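Local coordinates for protein cyanuric acid amidohydrolase (Azorhizobium caulinodans, PDB 4NQ3) that hydrolyses cyanuric acid, opening its s-triazine ring to give carboxybiuret, which decarboxylates spontaneously to biuret during breakdown of herbicides such as atrazine, at residues I37-T41 / E329-S333; G123-V128 / L207-I212; R188-L193 / G334-Q339; A279-K285 / G344-I350. All blocks are in the same frame, centred on the assembly; numbering follows the deposited sequence.

Contact 1. Residues I37-T41 / E329-S333. With BR8 (barbituric acid), chain C.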
loop_
_atom_site.group_PDB
_atom_site.type_symbol
_atom_site.label_atom_id
_atom_site.label_comp_id
_atom_site.label_asym_id
_atom_site.label_seq_id
_atom_site.Cartn_x
_atom_site.Cartn_y
_atom_site.Cartn_z
ATOM N N ILE A 37 -24.101 -2.458 -18.067
ATOM C CA ILE A 37 -23.450 -3.426 -17.202
ATOM C C ILE A 37 -22.691 -2.733 -16.075
ATOM O O ILE A 37 -21.862 -1.875 -16.338
ATOM C CB ILE A 37 -22.482 -4.308 -17.965
ATOM C CG1 ILE A 37 -23.164 -4.973 -19.150
ATOM C CG2 ILE A 37 -21.985 -5.406 -17.072
ATOM C CD1 ILE A 37 -22.202 -5.847 -19.926
ATOM N N PHE A 38 -22.996 -3.072 -14.821
ATOM C CA PHE A 38 -22.201 -2.587 -13.689
ATOM C C PHE A 38 -21.173 -3.633 -13.341
ATOM O O PHE A 38 -21.405 -4.818 -13.546
ATOM C CB PHE A 38 -23.045 -2.323 -12.441
ATOM C CG PHE A 38 -24.046 -1.204 -12.578
ATOM C CD1 PHE A 38 -24.211 -0.525 -13.769
ATOM C CD2 PHE A 38 -24.826 -0.835 -11.489
ATOM C CE1 PHE A 38 -25.142 0.492 -13.870
ATOM C CE2 PHE A 38 -25.747 0.174 -11.590
ATOM C CZ PHE A 38 -25.906 0.837 -12.783
ATOM N N GLY A 39 -20.052 -3.223 -12.766
ATOM C CA GLY A 39 -19.076 -4.206 -12.357
ATOM C C GLY A 39 -18.343 -3.767 -11.117
ATOM O O GLY A 39 -18.146 -2.576 -10.919
ATOM N N LYS A 40 -17.945 -4.728 -10.288
ATOM C CA LYS A 40 -16.935 -4.504 -9.264
ATOM C C LYS A 40 -15.704 -5.240 -9.746
ATOM O O LYS A 40 -15.762 -6.441 -9.970
ATOM C CB LYS A 40 -17.387 -5.024 -7.908
ATOM C CG LYS A 40 -18.501 -4.221 -7.302
ATOM C CD LYS A 40 -18.090 -2.763 -7.210
ATOM C CE LYS A 40 -16.854 -2.573 -6.314
ATOM N NZ LYS A 40 -16.373 -1.160 -6.379
ATOM N N THR A 41 -14.604 -4.527 -9.972
ATOM C CA THR A 41 -13.386 -5.183 -10.457
ATOM C C THR A 41 -12.266 -5.094 -9.410
ATOM O O THR A 41 -12.267 -4.193 -8.587
ATOM C CB THR A 41 -12.955 -4.582 -11.805
ATOM O OG1 THR A 41 -12.672 -3.185 -11.647
ATOM C CG2 THR A 41 -14.085 -4.720 -12.800
ATOM N N GLU A 329 -21.509 -10.806 -2.594
ATOM C CA GLU A 329 -21.573 -10.357 -3.982
ATOM C C GLU A 329 -22.406 -9.072 -4.043
ATOM O O GLU A 329 -23.475 -9.050 -4.628
ATOM C CB GLU A 329 -22.173 -11.438 -4.891
ATOM C CG GLU A 329 -21.467 -11.665 -6.228
ATOM C CD GLU A 329 -21.932 -12.955 -6.906
ATOM O OE1 GLU A 329 -23.157 -13.097 -7.111
ATOM O OE2 GLU A 329 -21.094 -13.844 -7.207
ATOM N N ILE A 330 -21.928 -8.019 -3.387
ATOM C CA ILE A 330 -22.625 -6.728 -3.363
ATOM C C ILE A 330 -21.812 -5.596 -4.007
ATOM O O ILE A 330 -20.581 -5.603 -3.981
ATOM C CB ILE A 330 -22.996 -6.337 -1.917
ATOM C CG1 ILE A 330 -21.754 -6.240 -1.064
ATOM C CG2 ILE A 330 -23.825 -7.414 -1.257
ATOM C CD1 ILE A 330 -22.109 -6.304 0.381
ATOM N N TYR A 331 -22.510 -4.609 -4.558
ATOM C CA TYR A 331 -21.867 -3.492 -5.247
ATOM C C TYR A 331 -21.709 -2.332 -4.269
ATOM O O TYR A 331 -22.670 -1.669 -3.923
ATOM C CB TYR A 331 -22.682 -3.087 -6.498
ATOM C CG TYR A 331 -22.154 -1.857 -7.228
ATOM C CD1 TYR A 331 -22.377 -0.586 -6.725
ATOM C CD2 TYR A 331 -21.445 -1.963 -8.422
ATOM C CE1 TYR A 331 -21.907 0.540 -7.362
ATOM C CE2 TYR A 331 -20.969 -0.826 -9.076
ATOM C CZ TYR A 331 -21.206 0.427 -8.529
ATOM O OH TYR A 331 -20.756 1.596 -9.122
ATOM N N VAL A 332 -20.498 -2.135 -3.774
ATOM C CA VAL A 332 -20.187 -1.028 -2.872
ATOM C C VAL A 332 -19.129 -0.127 -3.474
ATOM O O VAL A 332 -18.073 -0.580 -3.868
ATOM C CB VAL A 332 -19.671 -1.521 -1.529
ATOM C CG1 VAL A 332 -19.366 -0.343 -0.620
ATOM C CG2 VAL A 332 -20.679 -2.454 -0.904
ATOM N N SER A 333 -19.399 1.162 -3.471
ATOM C CA SER A 333 -18.600 2.144 -4.185
ATOM C C SER A 333 -18.170 3.255 -3.211
ATOM O O SER A 333 -18.974 3.703 -2.400
ATOM C CB SER A 333 -19.418 2.706 -5.343
ATOM O OG SER A 333 -18.788 3.835 -5.892
HETATM N N1 BR8 C . -14.040 4.614 -8.670
HETATM C C2 BR8 C . -13.893 3.277 -8.536
HETATM O O2 BR8 C . -13.268 2.681 -9.391
HETATM N N3 BR8 C . -14.424 2.625 -7.460
HETATM C C4 BR8 C . -15.141 3.313 -6.447
HETATM O O4 BR8 C . -15.597 2.693 -5.492
HETATM C C5 BR8 C . -15.414 4.817 -6.502
HETATM C C6 BR8 C . -14.747 5.382 -7.748
HETATM O O8 BR8 C . -14.819 6.570 -7.967
#

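Contact 2. Residues G123-V128 / L207-I212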
loop_
_atom_site.group_PDB
_atom_site.type_symbol
_atom_site.label_atom_id
_atom_site.label_comp_id
_atom_site.label_asym_id
_atom_site.label_seq_id
_atom_site.Cartn_x
_atom_site.Cartn_y
_atom_site.Cartn_z
ATOM N N GLY A 123 -15.384 18.948 -12.022
ATOM C CA GLY A 123 -15.498 19.539 -10.691
ATOM C C GLY A 123 -16.093 20.946 -10.708
ATOM O O GLY A 123 -16.092 21.643 -9.698
ATOM N N ARG A 124 -16.641 21.360 -11.847
ATOM C CA ARG A 124 -17.221 22.699 -11.964
ATOM C C ARG A 124 -18.606 22.647 -12.610
ATOM O O ARG A 124 -19.055 21.577 -13.001
ATOM C CB ARG A 124 -16.272 23.595 -12.748
ATOM C CG ARG A 124 -14.937 23.784 -12.053
ATOM C CD ARG A 124 -14.013 24.585 -12.913
ATOM N NE ARG A 124 -12.793 25.007 -12.229
ATOM C CZ ARG A 124 -11.643 25.234 -12.862
ATOM N NH1 ARG A 124 -11.568 25.095 -14.174
ATOM N NH2 ARG A 124 -10.565 25.610 -12.201
HETATM N N MSE A 125 -19.293 23.779 -12.723
HETATM C CA MSE A 125 -20.682 23.755 -13.214
HETATM C C MSE A 125 -20.839 23.128 -14.600
HETATM O O MSE A 125 -21.886 22.548 -14.908
HETATM C CB MSE A 125 -21.267 25.159 -13.239
HETATM C CG MSE A 125 -21.352 25.786 -11.870
HETATM SE SE MSE A 125 -22.564 24.825 -10.734
HETATM C CE MSE A 125 -24.198 24.951 -11.819
ATOM N N GLY A 126 -19.807 23.246 -15.433
ATOM C CA GLY A 126 -19.771 22.505 -16.684
ATOM C C GLY A 126 -20.159 21.040 -16.502
ATOM O O GLY A 126 -21.071 20.526 -17.152
ATOM N N GLN A 127 -19.464 20.353 -15.607
ATOM C CA GLN A 127 -19.770 18.950 -15.365
ATOM C C GLN A 127 -21.170 18.764 -14.815
ATOM O O GLN A 127 -21.902 17.872 -15.246
ATOM C CB GLN A 127 -18.755 18.333 -14.412
ATOM C CG GLN A 127 -18.999 16.877 -14.173
ATOM C CD GLN A 127 -17.786 16.208 -13.586
ATOM O OE1 GLN A 127 -16.942 16.878 -12.963
ATOM N NE2 GLN A 127 -17.663 14.886 -13.798
ATOM N N VAL A 128 -21.539 19.613 -13.859
ATOM C CA VAL A 128 -22.850 19.520 -13.236
ATOM C C VAL A 128 -23.961 19.588 -14.261
ATOM O O VAL A 128 -24.881 18.760 -14.244
ATOM C CB VAL A 128 -23.094 20.631 -12.225
ATOM C CG1 VAL A 128 -24.510 20.505 -11.708
ATOM C CG2 VAL A 128 -22.077 20.570 -11.079
ATOM N N LEU A 207 -26.381 26.434 -6.668
ATOM C CA LEU A 207 -25.150 25.805 -7.139
ATOM C C LEU A 207 -24.168 26.799 -7.727
ATOM O O LEU A 207 -24.545 27.706 -8.443
ATOM C CB LEU A 207 -25.485 24.736 -8.194
ATOM C CG LEU A 207 -26.436 23.620 -7.759
ATOM C CD1 LEU A 207 -26.869 22.755 -8.921
ATOM C CD2 LEU A 207 -25.718 22.769 -6.721
ATOM N N SER A 208 -22.894 26.583 -7.457
ATOM C CA SER A 208 -21.823 27.338 -8.092
ATOM C C SER A 208 -20.516 26.566 -7.901
ATOM O O SER A 208 -20.452 25.635 -7.089
ATOM C CB SER A 208 -21.711 28.728 -7.492
ATOM O OG SER A 208 -21.031 28.669 -6.250
ATOM N N ASP A 209 -19.480 26.950 -8.638
ATOM C CA ASP A 209 -18.186 26.283 -8.528
ATOM C C ASP A 209 -17.768 26.182 -7.052
ATOM O O ASP A 209 -17.272 25.142 -6.603
ATOM C CB ASP A 209 -17.116 27.035 -9.339
ATOM C CG ASP A 209 -17.168 26.733 -10.846
ATOM O OD1 ASP A 209 -18.170 26.157 -11.338
ATOM O OD2 ASP A 209 -16.199 27.107 -11.550
ATOM N N ALA A 210 -18.001 27.261 -6.304
ATOM C CA ALA A 210 -17.506 27.401 -4.926
ATOM C C ALA A 210 -18.162 26.451 -3.928
ATOM O O ALA A 210 -17.576 26.122 -2.887
ATOM C CB ALA A 210 -17.682 28.820 -4.465
ATOM N N VAL A 211 -19.388 26.046 -4.250
ATOM C CA VAL A 211 -20.162 25.075 -3.479
ATOM C C VAL A 211 -19.674 23.609 -3.611
ATOM O O VAL A 211 -19.698 22.844 -2.646
ATOM C CB VAL A 211 -21.647 25.143 -3.912
ATOM C CG1 VAL A 211 -22.352 23.818 -3.699
ATOM C CG2 VAL A 211 -22.363 26.286 -3.226
ATOM N N ILE A 212 -19.239 23.233 -4.810
ATOM C CA ILE A 212 -18.886 21.848 -5.116
ATOM C C ILE A 212 -17.765 21.286 -4.252
ATOM O O ILE A 212 -16.631 21.795 -4.254
ATOM C CB ILE A 212 -18.479 21.712 -6.605
ATOM C CG1 ILE A 212 -19.638 22.191 -7.495
ATOM C CG2 ILE A 212 -18.063 20.278 -6.910
ATOM C CD1 ILE A 212 -19.311 22.301 -8.948
#

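Contact 3. Residues R188-L193 / G334-Q339. With MG (magnesium ion), chain K; BR8 (barbituric acid), chain C.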
loop_
_atom_site.group_PDB
_atom_site.type_symbol
_atom_site.label_atom_id
_atom_site.label_comp_id
_atom_site.label_asym_id
_atom_site.label_seq_id
_atom_site.Cartn_x
_atom_site.Cartn_y
_atom_site.Cartn_z
ATOM N N ARG A 188 -16.887 13.061 -8.853
ATOM C CA ARG A 188 -18.046 12.394 -8.271
ATOM C C ARG A 188 -19.017 13.445 -7.738
ATOM O O ARG A 188 -20.230 13.351 -7.948
ATOM C CB ARG A 188 -17.648 11.432 -7.135
ATOM C CG ARG A 188 -16.961 10.130 -7.535
ATOM C CD ARG A 188 -16.736 9.217 -6.325
ATOM N NE ARG A 188 -15.877 9.878 -5.355
ATOM C CZ ARG A 188 -14.596 9.570 -5.154
ATOM N NH1 ARG A 188 -14.032 8.586 -5.843
ATOM N NH2 ARG A 188 -13.876 10.234 -4.255
ATOM N N GLY A 189 -18.468 14.457 -7.072
ATOM C CA GLY A 189 -19.262 15.494 -6.445
ATOM C C GLY A 189 -20.061 16.308 -7.440
ATOM O O GLY A 189 -21.261 16.519 -7.239
ATOM N N ALA A 190 -19.399 16.787 -8.495
ATOM C CA ALA A 190 -20.089 17.555 -9.528
ATOM C C ALA A 190 -21.177 16.720 -10.189
ATOM O O ALA A 190 -22.287 17.183 -10.391
ATOM C CB ALA A 190 -19.128 18.066 -10.551
ATOM N N SER A 191 -20.862 15.478 -10.512
ATOM C CA SER A 191 -21.862 14.576 -11.061
ATOM C C SER A 191 -23.044 14.386 -10.118
ATOM O O SER A 191 -24.193 14.372 -10.548
ATOM C CB SER A 191 -21.234 13.221 -11.363
ATOM O OG SER A 191 -20.255 13.375 -12.370
ATOM N N ALA A 192 -22.769 14.241 -8.829
ATOM C CA ALA A 192 -23.838 14.049 -7.865
ATOM C C ALA A 192 -24.765 15.278 -7.831
ATOM O O ALA A 192 -25.988 15.146 -7.811
ATOM C CB ALA A 192 -23.255 13.770 -6.492
ATOM N N LEU A 193 -24.191 16.476 -7.866
ATOM C CA LEU A 193 -25.020 17.677 -7.845
ATOM C C LEU A 193 -25.840 17.751 -9.119
ATOM O O LEU A 193 -26.979 18.212 -9.116
ATOM C CB LEU A 193 -24.160 18.923 -7.688
ATOM C CG LEU A 193 -23.677 18.969 -6.248
ATOM C CD1 LEU A 193 -22.643 20.062 -6.027
ATOM C CD2 LEU A 193 -24.876 19.094 -5.331
ATOM N N GLY A 334 -16.912 3.681 -3.265
ATOM C CA GLY A 334 -16.384 4.598 -2.258
ATOM C C GLY A 334 -16.458 6.057 -2.661
ATOM O O GLY A 334 -16.472 6.368 -3.838
ATOM N N GLY A 335 -16.505 6.953 -1.682
ATOM C CA GLY A 335 -16.500 8.384 -1.937
ATOM C C GLY A 335 -17.897 8.915 -2.196
ATOM O O GLY A 335 -18.438 8.778 -3.296
ATOM N N GLY A 336 -18.485 9.549 -1.190
ATOM C CA GLY A 336 -19.870 9.931 -1.307
ATOM C C GLY A 336 -20.080 11.416 -1.302
ATOM O O GLY A 336 -21.007 11.916 -0.627
ATOM N N GLU A 337 -19.240 12.118 -2.070
ATOM C CA GLU A 337 -19.354 13.573 -2.210
ATOM C C GLU A 337 -20.749 13.957 -2.713
ATOM O O GLU A 337 -21.128 13.614 -3.833
ATOM C CB GLU A 337 -18.295 14.102 -3.161
ATOM C CG GLU A 337 -16.861 13.949 -2.672
ATOM C CD GLU A 337 -16.256 12.586 -2.998
ATOM O OE1 GLU A 337 -16.974 11.733 -3.572
ATOM O OE2 GLU A 337 -15.055 12.375 -2.684
ATOM N N HIS A 338 -21.519 14.645 -1.881
ATOM C CA HIS A 338 -22.889 15.036 -2.234
ATOM C C HIS A 338 -23.788 13.851 -2.521
ATOM O O HIS A 338 -24.842 14.002 -3.146
ATOM C CB HIS A 338 -22.887 15.971 -3.438
ATOM C CG HIS A 338 -22.048 17.189 -3.236
ATOM N ND1 HIS A 338 -22.424 18.219 -2.403
ATOM C CD2 HIS A 338 -20.830 17.522 -3.722
ATOM C CE1 HIS A 338 -21.482 19.144 -2.401
ATOM N NE2 HIS A 338 -20.508 18.749 -3.200
ATOM N N GLN A 339 -23.371 12.672 -2.065
ATOM C CA GLN A 339 -24.192 11.475 -2.194
ATOM C C GLN A 339 -24.621 11.025 -0.813
ATOM O O GLN A 339 -23.912 10.298 -0.131
ATOM C CB GLN A 339 -23.421 10.393 -2.929
ATOM C CG GLN A 339 -22.880 10.931 -4.239
ATOM C CD GLN A 339 -21.712 10.127 -4.772
ATOM O OE1 GLN A 339 -21.833 8.939 -5.077
ATOM N NE2 GLN A 339 -20.562 10.773 -4.870
HETATM MG MG MG K . -22.371 11.086 1.511
HETATM N N1 BR8 C . -14.040 4.614 -8.670
HETATM C C2 BR8 C . -13.893 3.277 -8.536
HETATM O O2 BR8 C . -13.268 2.681 -9.391
HETATM N N3 BR8 C . -14.424 2.625 -7.460
HETATM C C4 BR8 C . -15.141 3.313 -6.447
HETATM O O4 BR8 C . -15.597 2.693 -5.492
HETATM C C5 BR8 C . -15.414 4.817 -6.502
HETATM C C6 BR8 C . -14.747 5.382 -7.748
HETATM O O8 BR8 C . -14.819 6.570 -7.967
#

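Contact 4. Residues A279-K285 / G344-I350. With MG (magnesium ion), chain K.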
loop_
_atom_site.group_PDB
_atom_site.type_symbol
_atom_site.label_atom_id
_atom_site.label_comp_id
_atom_site.label_asym_id
_atom_site.label_seq_id
_atom_site.Cartn_x
_atom_site.Cartn_y
_atom_site.Cartn_z
ATOM N N ALA A 279 -30.023 -13.974 -3.265
ATOM C CA ALA A 279 -30.607 -13.296 -4.417
ATOM C C ALA A 279 -30.722 -11.781 -4.263
ATOM O O ALA A 279 -30.883 -11.079 -5.253
ATOM C CB ALA A 279 -31.960 -13.880 -4.723
ATOM N N THR A 280 -30.670 -11.267 -3.039
ATOM C CA THR A 280 -30.783 -9.814 -2.853
ATOM C C THR A 280 -29.662 -9.073 -3.603
ATOM O O THR A 280 -28.489 -9.441 -3.527
ATOM C CB THR A 280 -30.712 -9.419 -1.369
ATOM O OG1 THR A 280 -31.570 -10.266 -0.590
ATOM C CG2 THR A 280 -31.115 -7.971 -1.194
ATOM N N ILE A 281 -30.029 -8.049 -4.358
ATOM C CA ILE A 281 -29.049 -7.219 -5.036
ATOM C C ILE A 281 -28.873 -5.916 -4.269
ATOM O O ILE A 281 -29.864 -5.218 -4.012
ATOM C CB ILE A 281 -29.501 -6.901 -6.451
ATOM C CG1 ILE A 281 -29.542 -8.166 -7.291
ATOM C CG2 ILE A 281 -28.612 -5.823 -7.067
ATOM C CD1 ILE A 281 -30.080 -7.907 -8.646
ATOM N N VAL A 282 -27.636 -5.562 -3.928
ATOM C CA VAL A 282 -27.396 -4.350 -3.142
ATOM C C VAL A 282 -26.441 -3.399 -3.842
ATOM O O VAL A 282 -25.378 -3.813 -4.288
ATOM C CB VAL A 282 -26.822 -4.681 -1.748
ATOM C CG1 VAL A 282 -26.790 -3.436 -0.888
ATOM C CG2 VAL A 282 -27.648 -5.779 -1.079
ATOM N N LEU A 283 -26.823 -2.130 -3.957
ATOM C CA LEU A 283 -25.917 -1.095 -4.478
ATOM C C LEU A 283 -25.767 -0.015 -3.411
ATOM O O LEU A 283 -26.765 0.558 -2.973
ATOM C CB LEU A 283 -26.467 -0.484 -5.762
ATOM C CG LEU A 283 -27.112 -1.494 -6.705
ATOM C CD1 LEU A 283 -27.939 -0.786 -7.747
ATOM C CD2 LEU A 283 -26.054 -2.309 -7.370
ATOM N N ALA A 284 -24.550 0.271 -2.970
ATOM C CA ALA A 284 -24.403 1.225 -1.879
ATOM C C ALA A 284 -23.196 2.128 -2.053
ATOM O O ALA A 284 -22.208 1.723 -2.654
ATOM C CB ALA A 284 -24.320 0.497 -0.579
ATOM N N LYS A 285 -23.287 3.356 -1.541
ATOM C CA LYS A 285 -22.133 4.250 -1.481
ATOM C C LYS A 285 -21.548 4.269 -0.072
ATOM O O LYS A 285 -22.277 4.400 0.901
ATOM C CB LYS A 285 -22.522 5.657 -1.887
ATOM C CG LYS A 285 -22.897 5.768 -3.328
ATOM C CD LYS A 285 -21.674 5.610 -4.199
ATOM C CE LYS A 285 -20.567 6.545 -3.748
ATOM N NZ LYS A 285 -19.382 6.332 -4.622
ATOM N N GLY A 344 -22.239 9.465 5.041
ATOM C CA GLY A 344 -23.229 8.488 4.629
ATOM C C GLY A 344 -23.255 8.275 3.119
ATOM O O GLY A 344 -22.325 8.642 2.382
ATOM N N GLY A 345 -24.321 7.647 2.651
ATOM C CA GLY A 345 -24.461 7.406 1.237
ATOM C C GLY A 345 -25.757 6.679 0.977
ATOM O O GLY A 345 -26.331 6.065 1.885
ATOM N N PRO A 346 -26.243 6.759 -0.264
ATOM C CA PRO A 346 -27.437 6.013 -0.667
ATOM C C PRO A 346 -27.172 4.518 -0.670
ATOM O O PRO A 346 -26.039 4.059 -0.926
ATOM C CB PRO A 346 -27.705 6.505 -2.090
ATOM C CG PRO A 346 -26.980 7.819 -2.180
ATOM C CD PRO A 346 -25.745 7.629 -1.341
ATOM N N VAL A 347 -28.212 3.759 -0.375
ATOM C CA VAL A 347 -28.170 2.335 -0.621
ATOM C C VAL A 347 -29.490 1.969 -1.283
ATOM O O VAL A 347 -30.536 2.499 -0.925
ATOM C CB VAL A 347 -27.944 1.530 0.659
ATOM C CG1 VAL A 347 -29.016 1.835 1.657
ATOM C CG2 VAL A 347 -27.973 0.084 0.339
ATOM N N ALA A 348 -29.427 1.127 -2.305
ATOM C CA ALA A 348 -30.621 0.667 -2.995
ATOM C C ALA A 348 -30.635 -0.853 -2.994
ATOM O O ALA A 348 -29.581 -1.496 -2.992
ATOM C CB ALA A 348 -30.672 1.205 -4.408
ATOM N N VAL A 349 -31.826 -1.429 -2.995
ATOM C CA VAL A 349 -31.956 -2.872 -3.052
ATOM C C VAL A 349 -32.851 -3.236 -4.202
ATOM O O VAL A 349 -33.818 -2.524 -4.478
ATOM C CB VAL A 349 -32.535 -3.430 -1.767
ATOM C CG1 VAL A 349 -32.672 -4.922 -1.870
ATOM C CG2 VAL A 349 -31.640 -3.065 -0.613
ATOM N N ILE A 350 -32.527 -4.329 -4.882
ATOM C CA ILE A 350 -33.354 -4.813 -5.985
ATOM C C ILE A 350 -33.767 -6.239 -5.736
ATOM O O ILE A 350 -32.925 -7.133 -5.707
ATOM C CB ILE A 350 -32.638 -4.758 -7.315
ATOM C CG1 ILE A 350 -32.378 -3.311 -7.720
ATOM C CG2 ILE A 350 -33.474 -5.462 -8.365
ATOM C CD1 ILE A 350 -31.649 -3.203 -9.005
HETATM MG MG MG K . -22.371 11.086 1.511
HETATM O O HOH W 1 -32.833 -10.238 -6.439
#

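Contact 1. Residues I37-T41 / E329-S333
The active site lies where the three repeating units converge, and here Lys40 of strand 34-41 reaches across to Tyr331 and Val332 of strand 331-334. The two strands are not paired in one sheet: their axes cross at 72° and approach to only 7.7 Å, and the contact is made by side chains reaching ring and carbonyl. The Lys40 chain bends at chi2 and chi3 (-56° and -61°), laying its methylenes across the Tyr331 side chain at about a right angle, with CD 3.7 Å from Tyr331 CD2. Two residues earlier on the strand, Phe38 CB is 4.2 Å from Tyr331 CE2, and the two rings meet obliquely. Past the tyrosine, Lys40 NZ donates a hydrogen bond of 3.1 Å to Val332 O, tilted from the carbonyl plane. The same nitrogen is bonded to Gly80 O and to Ser79 OG, consistent with Lys40 and Ser79 forming one of the three potential Ser-Lys dyads. At the strand's end, Ser333 OG lies 3.4 Å from O4 of barbituric acid, a weak bond whose proton may go elsewhere; Lys285 NZ is another partner of this hydroxyl. Polar partners from two repeating units thus fix the Lys40 amine beside Ser79, while Tyr331 holds its aliphatic stem.

Contact 2. Residues G123-V128 / L207-I212
Asp209, in the loop that follows helix 180-199, meets Arg124 and Met125 at the N-terminus of helix 125-141, with Arg124 in the N-cap position. The polar part centres on one carboxylate. Met125 N donates to Asp209 OD1 at 3.0 Å with an N-H...O angle of 160°, meeting the oxygen on its syn side but out of the carboxylate plane; a negative group placed here would probably also interact well with the helix dipole. Electrostatics between the side chains are looser. Arg124 NE is 4.1 Å from Asp209 OD2, whose position off the guanidinium plane leaves at most a long-range attraction between the charges; Arg124 NH1 instead bonds to Glu120 O and Thr174 O. Within the first segment, Gly123 N donates to Gln127 OE1 at 2.8 Å, tying the first helical turn to the residue before the N-cap. The apolar part joins Met125 to the buried Leu207, and Val128 to Ile212. Two successive kinks (chi2 -64°, chi3 -58°) fold Met125, present as selenomethionine, and carry CE to within 3.9 Å of Leu207 CB, the two chains crossing at about a right angle. Val128 and Ile212 meet tip to tip, Val128 CG2 standing 3.9 Å from Ile212 CD1.

Contact 3. Residues R188-L193 / G334-Q339
Arg188 NE donates to Glu337 OE1 at 2.8 Å, one half of a side-on salt bridge that stands beside the barbituric acid pocket, between helix 180-199 and the glycine-rich loop that leaves strand 331-334. The other half runs from Arg188 NH2 to Glu337 OE2 at 2.9 Å. Both oxygens are met on their syn sides and lie close to the guanidinium plane, with the two flat groups only 21° apart; a two-bond grip of this kind fixes the rotation of the guanidinium. The bend of the Arg188 chain at chi3 (-61°) turns NH1 toward barbituric acid, where it donates to O8 at 3.0 Å. Glu337 is therefore a second-shell residue that positions a substrate-binding arginine. Gly334 O and Gly335 CA lie over one face of the guanidinium, toward its rim, and Gly334 N itself donates to O4 of the ligand at 2.8 Å, so both segments hold the same molecule. Farther along the helix the packing becomes apolar. Gly189 CA approaches Glu337 CB to 3.7 Å, and Leu193 CD1 makes a CH-pi contact over the His338 ring, 3.8 Å from the centroid and 8° off its normal. The ring is anchored by Leu218 O at ND1 and by Cys213 N at NE2. Residues Gly336 to Gln339 form a type II beta turn, braced by Gln339 NE2 donating to Glu337 O at 3.1 Å, while Gln339 OE1 accepts from Cys225 N. Emerging from that turn, Gln339 O binds the magnesium ion at 2.4 Å, alongside the carbonyl oxygens of Pro341 and Gly344.

Contact 4. Residues A279-K285 / G344-I350
Leu283 and Ala348 form the central hydrogen-bonded pair of two antiparallel strands: Ala348 N donates to Leu283 O at 2.8 Å, and Leu283 N returns a bond to Ala348 O at 3.0 Å. Toward one end Ile350 N reaches Ile281 O at 2.9 Å, its reciprocal bond being weak; toward the other, Lys285 N donates to Pro346 O at 2.9 Å. The N-to-C directions of the two strand segments differ by 172°, and side chains alternate between the faces. On one, Ile281 CB and Ile350 CB are 3.9 Å apart; on the other, Ala284 CB packs 3.8 Å from Val347 CG2, against helices 263-271 and 309-325. Lys285 CB lies 3.8 Å from Pro346 CD, the two side chains side by side. Beyond this, turns about chi2 (-71°) and chi3 (-51°) lead the lysine away from the strand pair, so that NZ bonds to Ser333 OG and to the carbonyls of Gly334, Gly335 and Cys225. Two residues before Pro346, Gly344 O binds magnesium at 2.6 Å. Strands 281-286 and 345-352 are the inner pair of the mixed four-stranded sheet of repeat C, ordered 1-4-2-3, and the Lys285-Ser333 pairing is consistent with another of the potential Ser-Lys dyads.

In the fold
Contacts 1 and 4 have centres 10 Å apart; contact 1 reaches repeat C's sheet, which holds contact 4, through strand 331-334, the neighbour of strand 281-286. Contact 3 adjoins contact 1 in sequence at Ser333 and Gly334, its centre about 17 Å away; both touch barbituric acid, while contacts 3 and 4 share magnesium. Contact 2 lies within repeat B, its centre 27 Å from those of contacts 1 and 4, but touches contact 3 through Gln127 and Val128 against helix 180-199. Along the chain, contact 2 nests inside the loop closed by contact 1, and contact 3 crosses contacts 1, 2 and 4. Contacts 1 and 3 thus join repeat C to repeats A and B around the ligand; contacts 2 and 4 each lie within a single repeat.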